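DNA polymerase III subunit beta (Helicobacter pylori 26695, PDB 4S3I) confers DNA tethering and processivity on DNA polymerases and other proteins, acting as a sliding ring in DNA replication. Local coordinates at residues 138-143 against 170-175; 147-152 against 201-206; 154-159 against 242-247; 197-202 against 237-242; 210-215 against 233-238. One frame throughout, in Å; residues are numbered along the deposited sequence.

Contact 1 of 5, residues 138-143 against 170-175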
# COMPACT_ATOMS: atom_id res chain seq x y z
N ASP A 138 19.22 4.10 -15.54
CA ASP A 138 18.32 3.32 -16.38
C ASP A 138 18.78 1.86 -16.37
O ASP A 138 17.98 0.95 -16.17
CB ASP A 138 18.32 3.88 -17.81
CG ASP A 138 17.25 3.24 -18.69
OD1 ASP A 138 16.09 3.13 -18.23
OD2 ASP A 138 17.56 2.84 -19.83
N ALA A 139 20.07 1.65 -16.56
CA ALA A 139 20.65 0.32 -16.47
C ALA A 139 20.40 -0.29 -15.09
O ALA A 139 20.03 -1.46 -14.98
CB ALA A 139 22.16 0.37 -16.79
N PHE A 140 20.63 0.49 -14.04
CA PHE A 140 20.43 0.01 -12.67
C PHE A 140 18.98 -0.42 -12.46
O PHE A 140 18.70 -1.48 -11.92
CB PHE A 140 20.81 1.09 -11.64
CG PHE A 140 22.28 1.30 -11.46
CD1 PHE A 140 23.20 0.46 -12.08
CD2 PHE A 140 22.75 2.33 -10.65
CE1 PHE A 140 24.57 0.66 -11.91
CE2 PHE A 140 24.12 2.53 -10.47
CZ PHE A 140 25.03 1.69 -11.10
N LYS A 141 18.05 0.43 -12.87
CA LYS A 141 16.64 0.14 -12.62
C LYS A 141 16.19 -1.09 -13.43
O LYS A 141 15.34 -1.87 -12.98
CB LYS A 141 15.77 1.35 -12.97
CG LYS A 141 14.32 1.21 -12.56
CD LYS A 141 13.42 2.17 -13.35
CE LYS A 141 11.96 2.02 -12.93
NZ LYS A 141 10.99 2.57 -13.93
N LYS A 142 16.77 -1.27 -14.60
CA LYS A 142 16.33 -2.35 -15.48
C LYS A 142 16.88 -3.69 -15.02
O LYS A 142 16.26 -4.74 -15.22
CB LYS A 142 16.72 -2.06 -16.93
CG LYS A 142 15.79 -1.07 -17.61
CD LYS A 142 16.30 -0.65 -19.00
CE LYS A 142 15.28 0.25 -19.71
NZ LYS A 142 15.89 0.89 -20.91
N ILE A 143 18.03 -3.66 -14.38
CA ILE A 143 18.72 -4.89 -14.01
C ILE A 143 18.41 -5.33 -12.58
O ILE A 143 18.44 -6.52 -12.26
CB ILE A 143 20.24 -4.70 -14.23
CG1 ILE A 143 20.52 -4.54 -15.73
CG2 ILE A 143 21.07 -5.85 -13.66
CD1 ILE A 143 21.99 -4.37 -16.08
N LEU A 170 31.48 0.96 -20.23
CA LEU A 170 31.12 0.49 -18.91
C LEU A 170 30.07 -0.59 -19.09
O LEU A 170 29.02 -0.35 -19.70
CB LEU A 170 30.56 1.64 -18.07
CG LEU A 170 29.85 1.27 -16.77
CD1 LEU A 170 30.81 0.55 -15.82
CD2 LEU A 170 29.28 2.52 -16.12
N SER A 171 30.35 -1.78 -18.59
CA SER A 171 29.37 -2.86 -18.64
C SER A 171 28.70 -2.99 -17.28
O SER A 171 29.35 -2.90 -16.23
CB SER A 171 30.02 -4.18 -19.04
OG SER A 171 30.71 -4.06 -20.26
N VAL A 172 27.39 -3.21 -17.32
CA VAL A 172 26.58 -3.31 -16.11
C VAL A 172 25.86 -4.65 -16.18
O VAL A 172 25.20 -4.94 -17.18
CB VAL A 172 25.60 -2.14 -16.00
CG1 VAL A 172 24.82 -2.22 -14.72
CG2 VAL A 172 26.33 -0.80 -16.07
N VAL A 173 26.03 -5.47 -15.15
CA VAL A 173 25.56 -6.87 -15.16
C VAL A 173 24.95 -7.26 -13.83
O VAL A 173 25.51 -6.97 -12.76
CB VAL A 173 26.73 -7.85 -15.43
CG1 VAL A 173 26.20 -9.26 -15.64
CG2 VAL A 173 27.56 -7.41 -16.63
N GLY A 174 23.79 -7.93 -13.88
CA GLY A 174 23.23 -8.55 -12.70
C GLY A 174 22.88 -10.00 -13.04
O GLY A 174 22.52 -10.29 -14.18
N THR A 175 23.00 -10.90 -12.08
CA THR A 175 22.52 -12.27 -12.30
C THR A 175 22.12 -12.95 -11.00
O THR A 175 22.62 -12.59 -9.93
CB THR A 175 23.56 -13.13 -13.03
OG1 THR A 175 23.12 -14.50 -13.06
CG2 THR A 175 24.90 -13.07 -12.33

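Contact 2 of 5, residues 147-152 against 201-206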
# COMPACT_ATOMS: atom_id res chain seq x y z
N ILE A 147 18.54 -9.28 -9.41
CA ILE A 147 19.56 -9.43 -8.36
C ILE A 147 18.95 -9.80 -7.01
O ILE A 147 18.05 -9.12 -6.52
CB ILE A 147 20.39 -8.14 -8.23
CG1 ILE A 147 21.16 -7.90 -9.52
CG2 ILE A 147 21.37 -8.23 -7.06
CD1 ILE A 147 21.80 -6.52 -9.60
N GLU A 148 19.45 -10.90 -6.44
CA GLU A 148 19.11 -11.31 -5.08
C GLU A 148 19.92 -10.47 -4.09
O GLU A 148 21.15 -10.59 -4.03
CB GLU A 148 19.41 -12.79 -4.84
CG GLU A 148 18.46 -13.77 -5.49
CD GLU A 148 18.88 -15.22 -5.26
OE1 GLU A 148 18.71 -16.04 -6.19
OE2 GLU A 148 19.38 -15.54 -4.15
N GLN A 149 19.23 -9.63 -3.33
CA GLN A 149 19.86 -8.79 -2.32
C GLN A 149 20.42 -9.68 -1.22
O GLN A 149 21.62 -9.67 -0.94
CB GLN A 149 18.81 -7.86 -1.72
CG GLN A 149 19.35 -6.79 -0.81
CD GLN A 149 18.41 -5.61 -0.71
OE1 GLN A 149 17.27 -5.68 -1.17
NE2 GLN A 149 18.88 -4.52 -0.13
N THR A 150 19.53 -10.46 -0.62
CA THR A 150 19.90 -11.43 0.40
C THR A 150 20.52 -12.69 -0.22
O THR A 150 20.38 -13.78 0.34
CB THR A 150 18.68 -11.86 1.24
OG1 THR A 150 18.32 -13.21 0.91
CG2 THR A 150 17.49 -10.94 0.97
N SER A 151 21.17 -12.54 -1.36
CA SER A 151 21.87 -13.65 -1.98
C SER A 151 22.87 -14.19 -0.97
O SER A 151 23.44 -13.45 -0.18
CB SER A 151 22.60 -13.23 -3.25
OG SER A 151 23.47 -14.25 -3.70
N HIS A 152 23.05 -15.50 -1.01
CA HIS A 152 23.88 -16.18 -0.03
C HIS A 152 25.29 -16.25 -0.60
O HIS A 152 26.26 -16.47 0.12
CB HIS A 152 23.27 -17.55 0.26
CG HIS A 152 21.80 -17.48 0.58
ND1 HIS A 152 20.84 -17.23 -0.36
CD2 HIS A 152 21.15 -17.60 1.76
CE1 HIS A 152 19.65 -17.21 0.21
NE2 HIS A 152 19.81 -17.44 1.50
N LEU A 201 28.52 -3.15 -6.58
CA LEU A 201 27.68 -2.40 -5.65
C LEU A 201 26.61 -3.30 -5.05
O LEU A 201 25.87 -3.95 -5.79
CB LEU A 201 26.94 -1.26 -6.36
CG LEU A 201 27.58 -0.10 -7.10
CD1 LEU A 201 26.80 1.15 -6.78
CD2 LEU A 201 29.02 0.09 -6.74
N PRO A 202 26.48 -3.31 -3.71
CA PRO A 202 25.41 -4.08 -3.05
C PRO A 202 24.03 -3.64 -3.51
O PRO A 202 23.85 -2.47 -3.86
CB PRO A 202 25.58 -3.74 -1.57
CG PRO A 202 27.02 -3.29 -1.43
CD PRO A 202 27.35 -2.60 -2.74
N LYS A 203 23.07 -4.57 -3.50
CA LYS A 203 21.70 -4.28 -3.93
C LYS A 203 21.08 -3.11 -3.17
O LYS A 203 20.43 -2.25 -3.77
CB LYS A 203 20.83 -5.53 -3.79
CG LYS A 203 19.34 -5.36 -4.15
CD LYS A 203 19.05 -5.46 -5.65
CE LYS A 203 17.54 -5.54 -5.95
NZ LYS A 203 17.05 -6.94 -6.21
N ARG A 204 21.32 -3.06 -1.87
CA ARG A 204 20.75 -1.98 -1.06
C ARG A 204 21.21 -0.63 -1.58
O ARG A 204 20.40 0.29 -1.74
CB ARG A 204 21.17 -2.12 0.42
CG ARG A 204 20.60 -0.99 1.29
CD ARG A 204 21.33 -0.87 2.61
NE ARG A 204 20.83 0.25 3.40
CZ ARG A 204 21.20 0.50 4.65
NH1 ARG A 204 22.08 -0.29 5.25
NH2 ARG A 204 20.70 1.55 5.31
N ALA A 205 22.51 -0.53 -1.87
CA ALA A 205 23.08 0.69 -2.42
C ALA A 205 22.41 1.02 -3.74
O ALA A 205 22.05 2.17 -4.01
CB ALA A 205 24.59 0.53 -2.61
N LEU A 206 22.25 -0.01 -4.58
CA LEU A 206 21.58 0.16 -5.87
C LEU A 206 20.22 0.82 -5.67
O LEU A 206 19.89 1.84 -6.30
CB LEU A 206 21.43 -1.20 -6.57
CG LEU A 206 21.19 -1.24 -8.09
CD1 LEU A 206 21.16 -2.68 -8.58
CD2 LEU A 206 19.92 -0.54 -8.52
O HOH W 1 16.27 -8.02 -3.65

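Contact 3 of 5, residues 154-159 against 242-247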
# COMPACT_ATOMS: atom_id res chain seq x y z
N ARG A 154 28.20 -14.02 -2.17
CA ARG A 154 28.61 -12.64 -1.90
C ARG A 154 28.51 -11.70 -3.10
O ARG A 154 27.78 -10.71 -3.07
CB ARG A 154 30.04 -12.62 -1.35
CG ARG A 154 30.53 -13.97 -0.81
CD ARG A 154 29.91 -14.34 0.53
NE ARG A 154 30.72 -13.89 1.66
CZ ARG A 154 31.78 -14.54 2.13
NH1 ARG A 154 32.18 -15.67 1.56
NH2 ARG A 154 32.46 -14.06 3.16
N GLU A 155 29.25 -12.03 -4.16
CA GLU A 155 29.41 -11.15 -5.31
C GLU A 155 28.16 -11.03 -6.19
O GLU A 155 28.00 -10.05 -6.91
CB GLU A 155 30.60 -11.60 -6.16
CG GLU A 155 30.71 -13.11 -6.35
CD GLU A 155 31.28 -13.82 -5.13
OE1 GLU A 155 30.49 -14.31 -4.29
OE2 GLU A 155 32.53 -13.86 -5.00
N LEU A 156 27.28 -12.02 -6.11
CA LEU A 156 26.06 -12.02 -6.92
C LEU A 156 24.97 -11.23 -6.22
O LEU A 156 23.94 -10.93 -6.80
CB LEU A 156 25.59 -13.45 -7.21
CG LEU A 156 26.60 -14.33 -7.94
CD1 LEU A 156 26.09 -15.76 -8.05
CD2 LEU A 156 26.89 -13.77 -9.32
N ALA A 157 25.23 -10.88 -4.96
CA ALA A 157 24.29 -10.07 -4.19
C ALA A 157 24.41 -8.58 -4.56
O ALA A 157 23.84 -7.72 -3.89
CB ALA A 157 24.52 -10.27 -2.68
N GLY A 158 25.14 -8.29 -5.62
CA GLY A 158 25.30 -6.92 -6.05
C GLY A 158 25.26 -6.76 -7.56
O GLY A 158 25.15 -7.75 -8.29
N ILE A 159 25.35 -5.52 -8.02
CA ILE A 159 25.41 -5.25 -9.45
C ILE A 159 26.85 -4.96 -9.86
O ILE A 159 27.59 -4.23 -9.18
CB ILE A 159 24.47 -4.09 -9.84
CG1 ILE A 159 24.39 -3.94 -11.37
CG2 ILE A 159 24.89 -2.79 -9.17
CD1 ILE A 159 23.13 -3.23 -11.81
N GLY A 242 35.64 -9.29 -3.93
CA GLY A 242 35.71 -10.57 -4.62
C GLY A 242 35.65 -10.43 -6.12
O GLY A 242 35.78 -9.33 -6.67
N ASN A 243 35.45 -11.56 -6.79
CA ASN A 243 35.42 -11.58 -8.24
C ASN A 243 34.06 -12.00 -8.78
O ASN A 243 33.56 -13.09 -8.49
CB ASN A 243 36.52 -12.51 -8.76
CG ASN A 243 37.85 -12.23 -8.11
OD1 ASN A 243 38.37 -13.06 -7.36
ND2 ASN A 243 38.40 -11.04 -8.37
N TYR A 244 33.45 -11.11 -9.54
CA TYR A 244 32.21 -11.39 -10.22
C TYR A 244 32.54 -12.37 -11.36
O TYR A 244 33.55 -12.20 -12.04
CB TYR A 244 31.64 -10.09 -10.77
CG TYR A 244 30.15 -10.13 -10.98
CD1 TYR A 244 29.61 -10.49 -12.20
CD2 TYR A 244 29.28 -9.80 -9.95
CE1 TYR A 244 28.26 -10.52 -12.40
CE2 TYR A 244 27.92 -9.83 -10.13
CZ TYR A 244 27.42 -10.19 -11.36
OH TYR A 244 26.07 -10.22 -11.55
N PRO A 245 31.70 -13.40 -11.55
CA PRO A 245 31.96 -14.37 -12.62
C PRO A 245 31.98 -13.68 -13.98
O PRO A 245 31.21 -12.73 -14.18
CB PRO A 245 30.75 -15.30 -12.54
CG PRO A 245 29.66 -14.48 -11.86
CD PRO A 245 30.41 -13.64 -10.87
N ASP A 246 32.83 -14.11 -14.91
CA ASP A 246 32.79 -13.50 -16.23
C ASP A 246 31.53 -13.95 -16.99
O ASP A 246 31.39 -15.12 -17.36
CB ASP A 246 34.05 -13.76 -17.06
CG ASP A 246 34.19 -12.79 -18.23
OD1 ASP A 246 33.36 -11.85 -18.33
OD2 ASP A 246 35.13 -12.96 -19.04
N TYR A 247 30.62 -13.01 -17.19
CA TYR A 247 29.37 -13.30 -17.85
C TYR A 247 29.57 -13.60 -19.34
O TYR A 247 28.73 -14.26 -19.96
CB TYR A 247 28.39 -12.14 -17.66
CG TYR A 247 28.59 -10.97 -18.59
CD1 TYR A 247 29.47 -9.94 -18.26
CD2 TYR A 247 27.88 -10.87 -19.78
CE1 TYR A 247 29.65 -8.86 -19.11
CE2 TYR A 247 28.06 -9.80 -20.63
CZ TYR A 247 28.94 -8.79 -20.29
OH TYR A 247 29.11 -7.72 -21.14
O HOH W 2 24.41 -10.02 -9.51

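Contact 4 of 5, residues 197-202 against 237-242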
# COMPACT_ATOMS: atom_id res chain seq x y z
N ILE A 197 38.89 -2.16 -14.36
CA ILE A 197 38.55 -2.14 -12.94
C ILE A 197 37.08 -2.48 -12.76
O ILE A 197 36.22 -1.99 -13.51
CB ILE A 197 38.91 -0.79 -12.25
CG1 ILE A 197 38.52 -0.82 -10.77
CG2 ILE A 197 38.24 0.37 -12.96
CD1 ILE A 197 38.94 0.42 -9.98
N SER A 198 36.79 -3.32 -11.77
CA SER A 198 35.42 -3.76 -11.55
C SER A 198 34.94 -3.38 -10.16
O SER A 198 35.63 -3.62 -9.17
CB SER A 198 35.30 -5.27 -11.74
OG SER A 198 35.37 -5.60 -13.11
N CYS A 199 33.76 -2.77 -10.11
CA CYS A 199 33.15 -2.40 -8.84
C CYS A 199 31.85 -3.17 -8.69
O CYS A 199 31.00 -3.16 -9.59
CB CYS A 199 32.85 -0.90 -8.81
SG CYS A 199 34.29 0.18 -9.02
N ILE A 200 31.67 -3.85 -7.55
CA ILE A 200 30.40 -4.52 -7.29
C ILE A 200 29.63 -3.78 -6.20
O ILE A 200 30.05 -3.78 -5.03
CB ILE A 200 30.58 -5.99 -6.86
CG1 ILE A 200 31.39 -6.78 -7.89
CG2 ILE A 200 29.22 -6.66 -6.69
CD1 ILE A 200 31.86 -8.16 -7.37
N LEU A 201 28.52 -3.15 -6.58
CA LEU A 201 27.68 -2.40 -5.65
C LEU A 201 26.61 -3.30 -5.05
O LEU A 201 25.87 -3.95 -5.79
CB LEU A 201 26.94 -1.26 -6.36
CG LEU A 201 27.58 -0.10 -7.10
CD1 LEU A 201 26.80 1.15 -6.78
CD2 LEU A 201 29.02 0.09 -6.74
N PRO A 202 26.48 -3.31 -3.71
CA PRO A 202 25.41 -4.08 -3.05
C PRO A 202 24.03 -3.64 -3.51
O PRO A 202 23.85 -2.47 -3.86
CB PRO A 202 25.58 -3.74 -1.57
CG PRO A 202 27.02 -3.29 -1.43
CD PRO A 202 27.35 -2.60 -2.74
N THR A 237 28.88 3.95 -0.68
CA THR A 237 28.63 2.58 -0.27
C THR A 237 29.93 1.80 -0.27
O THR A 237 30.81 2.03 -1.11
CB THR A 237 27.60 1.86 -1.19
OG1 THR A 237 27.45 0.50 -0.75
CG2 THR A 237 28.07 1.86 -2.64
N LYS A 238 30.05 0.90 0.69
CA LYS A 238 31.14 -0.05 0.64
C LYS A 238 30.84 -0.94 -0.56
O LYS A 238 29.67 -1.15 -0.91
CB LYS A 238 31.21 -0.87 1.92
CG LYS A 238 32.46 -1.70 2.05
CD LYS A 238 32.37 -2.73 3.18
CE LYS A 238 32.28 -2.09 4.56
NZ LYS A 238 32.42 -3.11 5.66
N LEU A 239 31.89 -1.43 -1.21
CA LEU A 239 31.72 -2.35 -2.33
C LEU A 239 31.75 -3.79 -1.81
O LEU A 239 32.27 -4.07 -0.72
CB LEU A 239 32.85 -2.18 -3.35
CG LEU A 239 33.07 -0.81 -4.00
CD1 LEU A 239 34.21 -0.85 -5.03
CD2 LEU A 239 31.79 -0.31 -4.64
N ILE A 240 31.19 -4.71 -2.60
CA ILE A 240 31.36 -6.13 -2.32
C ILE A 240 32.72 -6.62 -2.82
O ILE A 240 33.06 -6.45 -4.00
CB ILE A 240 30.27 -6.96 -2.99
CG1 ILE A 240 28.90 -6.51 -2.48
CG2 ILE A 240 30.49 -8.45 -2.70
CD1 ILE A 240 27.73 -7.26 -3.10
N ASP A 241 33.50 -7.22 -1.92
CA ASP A 241 34.82 -7.75 -2.26
C ASP A 241 34.73 -9.08 -2.98
O ASP A 241 33.89 -9.91 -2.66
CB ASP A 241 35.66 -7.95 -0.99
CG ASP A 241 36.21 -6.65 -0.45
OD1 ASP A 241 36.71 -5.84 -1.26
OD2 ASP A 241 36.14 -6.45 0.78
N GLY A 242 35.64 -9.29 -3.93
CA GLY A 242 35.71 -10.57 -4.62
C GLY A 242 35.65 -10.43 -6.12
O GLY A 242 35.78 -9.33 -6.67
O HOH W 3 35.28 -6.25 -8.09
O HOH W 4 33.89 -4.98 -6.11

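Contact 5 of 5, residues 210-215 against 233-238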
# COMPACT_ATOMS: atom_id res chain seq x y z
N LEU A 210 18.85 4.72 -6.74
CA LEU A 210 17.69 4.99 -7.58
C LEU A 210 16.79 6.07 -6.98
O LEU A 210 16.13 6.81 -7.73
CB LEU A 210 16.90 3.71 -7.85
CG LEU A 210 17.62 2.66 -8.69
CD1 LEU A 210 16.76 1.40 -8.83
CD2 LEU A 210 17.97 3.23 -10.07
N LYS A 211 16.77 6.19 -5.65
CA LYS A 211 15.91 7.21 -5.04
C LYS A 211 16.57 8.59 -5.08
O LYS A 211 15.89 9.61 -5.00
CB LYS A 211 15.58 6.86 -3.58
CG LYS A 211 14.97 5.50 -3.35
CD LYS A 211 14.80 5.29 -1.84
CE LYS A 211 14.84 3.82 -1.46
NZ LYS A 211 14.84 3.64 0.03
N LEU A 212 17.90 8.61 -5.20
CA LEU A 212 18.63 9.85 -5.02
C LEU A 212 19.04 10.49 -6.33
O LEU A 212 19.04 11.72 -6.46
CB LEU A 212 19.89 9.60 -4.18
CG LEU A 212 19.64 9.24 -2.72
CD1 LEU A 212 20.88 8.65 -2.07
CD2 LEU A 212 19.21 10.50 -1.98
N PHE A 213 19.40 9.66 -7.31
CA PHE A 213 20.11 10.18 -8.47
C PHE A 213 19.41 9.83 -9.77
O PHE A 213 18.71 8.83 -9.84
CB PHE A 213 21.54 9.66 -8.50
CG PHE A 213 22.34 10.00 -7.27
CD1 PHE A 213 22.84 11.29 -7.09
CD2 PHE A 213 22.60 9.04 -6.30
CE1 PHE A 213 23.59 11.61 -5.94
CE2 PHE A 213 23.34 9.34 -5.16
CZ PHE A 213 23.83 10.64 -4.97
N TYR A 214 19.62 10.64 -10.79
CA TYR A 214 19.04 10.39 -12.10
C TYR A 214 20.07 10.73 -13.18
O TYR A 214 20.57 9.86 -13.89
CB TYR A 214 17.76 11.20 -12.27
CG TYR A 214 17.06 10.95 -13.58
CD1 TYR A 214 16.50 9.71 -13.87
CD2 TYR A 214 16.94 11.96 -14.53
CE1 TYR A 214 15.86 9.48 -15.07
CE2 TYR A 214 16.29 11.74 -15.73
CZ TYR A 214 15.75 10.50 -16.00
OH TYR A 214 15.11 10.26 -17.19
N GLU A 215 20.42 12.01 -13.29
CA GLU A 215 21.50 12.40 -14.19
C GLU A 215 22.30 13.55 -13.59
O GLU A 215 21.93 14.11 -12.55
CB GLU A 215 20.94 12.79 -15.57
CG GLU A 215 19.94 13.93 -15.53
CD GLU A 215 19.37 14.22 -16.91
OE1 GLU A 215 19.73 13.50 -17.86
OE2 GLU A 215 18.56 15.17 -17.03
N HIS A 233 23.80 16.12 -2.93
CA HIS A 233 24.10 14.89 -2.21
C HIS A 233 25.50 14.34 -2.41
O HIS A 233 26.06 14.42 -3.51
CB HIS A 233 23.11 13.79 -2.61
CG HIS A 233 21.68 14.15 -2.39
ND1 HIS A 233 21.16 14.41 -1.14
CD2 HIS A 233 20.64 14.25 -3.25
CE1 HIS A 233 19.87 14.68 -1.25
NE2 HIS A 233 19.53 14.58 -2.52
N THR A 234 26.06 13.76 -1.34
CA THR A 234 27.21 12.88 -1.45
C THR A 234 26.81 11.55 -0.83
O THR A 234 26.54 11.47 0.36
CB THR A 234 28.45 13.43 -0.71
OG1 THR A 234 28.76 14.75 -1.20
CG2 THR A 234 29.66 12.50 -0.92
N PHE A 235 26.74 10.52 -1.67
CA PHE A 235 26.37 9.18 -1.24
C PHE A 235 27.61 8.32 -1.32
O PHE A 235 28.43 8.48 -2.24
CB PHE A 235 25.31 8.64 -2.19
CG PHE A 235 25.06 7.16 -2.06
CD1 PHE A 235 24.03 6.69 -1.26
CD2 PHE A 235 25.83 6.23 -2.77
CE1 PHE A 235 23.78 5.32 -1.15
CE2 PHE A 235 25.59 4.86 -2.66
CZ PHE A 235 24.56 4.41 -1.84
N PHE A 236 27.75 7.39 -0.38
CA PHE A 236 28.77 6.35 -0.51
C PHE A 236 28.24 4.97 -0.14
O PHE A 236 27.27 4.84 0.62
CB PHE A 236 30.01 6.67 0.32
CG PHE A 236 29.90 6.24 1.77
CD1 PHE A 236 30.33 4.97 2.17
CD2 PHE A 236 29.38 7.11 2.72
CE1 PHE A 236 30.22 4.57 3.51
CE2 PHE A 236 29.28 6.72 4.05
CZ PHE A 236 29.69 5.45 4.45
N THR A 237 28.88 3.95 -0.68
CA THR A 237 28.63 2.58 -0.27
C THR A 237 29.93 1.80 -0.27
O THR A 237 30.81 2.03 -1.11
CB THR A 237 27.60 1.86 -1.19
OG1 THR A 237 27.45 0.50 -0.75
CG2 THR A 237 28.07 1.86 -2.64
N LYS A 238 30.05 0.90 0.69
CA LYS A 238 31.14 -0.05 0.64
C LYS A 238 30.84 -0.94 -0.56
O LYS A 238 29.67 -1.15 -0.91
CB LYS A 238 31.21 -0.87 1.92
CG LYS A 238 32.46 -1.70 2.05
CD LYS A 238 32.37 -2.73 3.18
CE LYS A 238 32.28 -2.09 4.56
NZ LYS A 238 32.42 -3.11 5.66

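Contact 1 of 5, residues 138-143 against 170-175
The Phe140 ring takes Val172 CG1 at its edge, near the ring plane, with CE1 4.0 Å from that methyl; the two side chains cross at about a right angle. Leu206, Ile209 and Leu210 of helix 203-212 and Ile159 and Met161 of the neighbouring strand 158-164 also touch the phenyl group. This is helix-on-sheet packing in the central domain of the sliding-ring fold. Helix 138-143 runs over strand 170-175 with axes 8.9 Å apart and N-to-C directions only 15° from parallel, so one helical turn, Ala139 to Ile143, matches a step of two strand residues, Val172 to Gly174. Ala139 CB adds a looser approach to Val172 CG1, at 4.3 Å. One turn on, Ile143 lays both of its branches on the strand. Its chi2 of -179° extends CD1 to within 3.8 Å of Val172 CG1 and 3.4 Å of Val172 O. The shorter branch lies against backbone, where a side-chain carbon on Gly174 would collide with it: Ile143 CG2 rests 3.4 Å from Gly174 N.

Contact 2 of 5, residues 147-152 against 201-206
Gln149 and Lys203 bring the two backbones together, their CA atoms 5.1 Å apart. Gln149 lies inside a type I beta turn from Glu148 to Ser151, while Lys203 opens a helix directly after Pro202 at the N-cap position. The contact thus sets a turn against a strand-to-helix junction of the central domain, where strand 196-202 passes into helix 203-212. Lys203 carries most of the meeting. A bend at chi2 (83°) directs CD toward Ile147, CG2 of which is 3.9 Å away, and a second bend at chi4 (-99°) carries NZ to the Ile147 carbonyl. The modelled 2.4 Å from Lys203 NZ to Ile147 O is very short for a hydrogen bond, so its exact length is doubtful. The ammonium group also donates to Ala144 O and to a water 2.9 Å from Lys203 NZ, which in turn accepts a weak bond from Gln149 N. Gln149 crosses the lysine at about a right angle, its CB 3.5 Å from Lys203 CG. Arg204 directs its own polar end elsewhere, NH2 bonding to Ala21 O. Deeper in, Ile147 CD1 meets Leu206 CD1 at 4.0 Å. At the outer margin the Gln149 amide ends beside the first helical turn, NE2 lying 3.4 Å from Arg204 CB.

Contact 3 of 5, residues 154-159 against 242-247
Apolar packing centres on Leu156, whose CD2 lies over one face of the Tyr244 ring, 4.2 Å from CZ of that residue. Leu156 CD2 is also 3.8 Å from Pro245 CG, so that one methyl touches both rings. Polar-to-ring contact comes at the ring's edge: Glu155 O lies near the Tyr244 plane, 3.2 Å from CE2, where it faces the C-H rim. A side chain meets backbone at Glu155, whose CG sits between backbone N and carbonyl carbon (chi1 42°), the crowded position, and comes within 3.6 Å of Asn243 O. The carboxylate has a long, weak ion pair with Lys153. Water supplies the remaining link: one molecule in the Tyr244 ring plane lies 2.6 Å from OH of that residue, and is within bonding distance of Leu156 O (2.9 Å) and Gly158 O (2.7 Å) as a possible donor. The two segments join the start of strand 158-164 to the loop between strands 233-238 and 257-262. With no direct hydrogen bond between them, they meet by van der Waals contact over the Tyr244 face and at its edge, by Glu155 CG against Asn243 O, and through a water at Tyr244 OH.

Contact 4 of 5, residues 197-202 against 237-242
Cys199 is met by Leu239, whose CD1 stands 4.0 Å from the cysteine CB. At Ile200 the backbones engage directly: Ile240 N donates to Ile200 O at 2.8 Å, with an N-H...O angle of 166° and the donor nearly along the C=O axis. The other polar atom of Ile200 reaches the same partner through a water, 2.9 Å from Ile200 N, which donates to Ile240 O. Around this pairing the two isoleucines cross at about a right angle, Ile200 CG2 3.9 Å from Ile240 CB. Leu201 CB points away from 237-242, yet its CD2 lies 3.5 Å from Leu239 CD2, a tight carbon contact accompanied by a chi2 of -139°, off the staggered positions; Ala226 touches both leucines. Pro202 then slides past Ile240 in the opposite sense and sets its CD 3.3 Å from Lys238 O. That carbonyl already accepts the Thr237 hydroxyl, at 2.8 Å from OG1 to O. One backbone hydrogen bond and touching parts 112° apart suggest a local pairing rather than a continued sheet. Strand 196-202, outermost in its sheet within the chain, meets the segment just after strand 233-238 of another sheet, consistent with the two-sheet build of a sliding-ring domain.

Contact 5 of 5, residues 210-215 against 233-238
Leu212 and His233 make a CH-pi contact: the leucine CD2 stands over the centre of the imidazole, 4.2 Å from the His233 ring centroid and 9° off its normal. With Phe235 CG anti to the backbone N (chi1 167°), Leu212 CD1 approaches Phe235 CD1 at 3.8 Å, the two side chains crossing at about a right angle. The end of helix 203-212 is thereby packed on strand 233-238, which in the sliding-ring fold lies beside strand 53-60 in a sheet continuing from the N-terminal into the central domain. Strand 53-60 also supplies the polar partner of the imidazole, since His233 ND1 bonds to Ser57 OG, and Tyr18 meets the ring edge-to-face. Phe213, the first residue to leave helical geometry, presents its rim to the strand: Phe235 CB lies in the ring plane at the edge, 3.6 Å from Phe213 CE2. Across one face of that phenyl ring sits Leu212 CB, 3.4 Å above the Phe213 plane and offset toward the rim.

In the fold
All five contacts fall in the central domain. Contacts 3 and 4 lie nearest each other, centres about 9 Å apart, and contact 2 is about 10 Å from contact 3; the three meet where strands 158-164 and 196-202 pair, with a probable hydrogen bond of 2.8 Å from Ile159 N to Leu201 O. Contacts 1 and 2 join through their helices, Phe140 CB lying 3.6 Å from Leu206 CD2. Helix 203-212 links contact 2 at its start to contact 5 at its end, and strand 233-238 links contact 5 to contact 4. Contacts 3 and 5 are the most distant pair, centres about 21 Å apart.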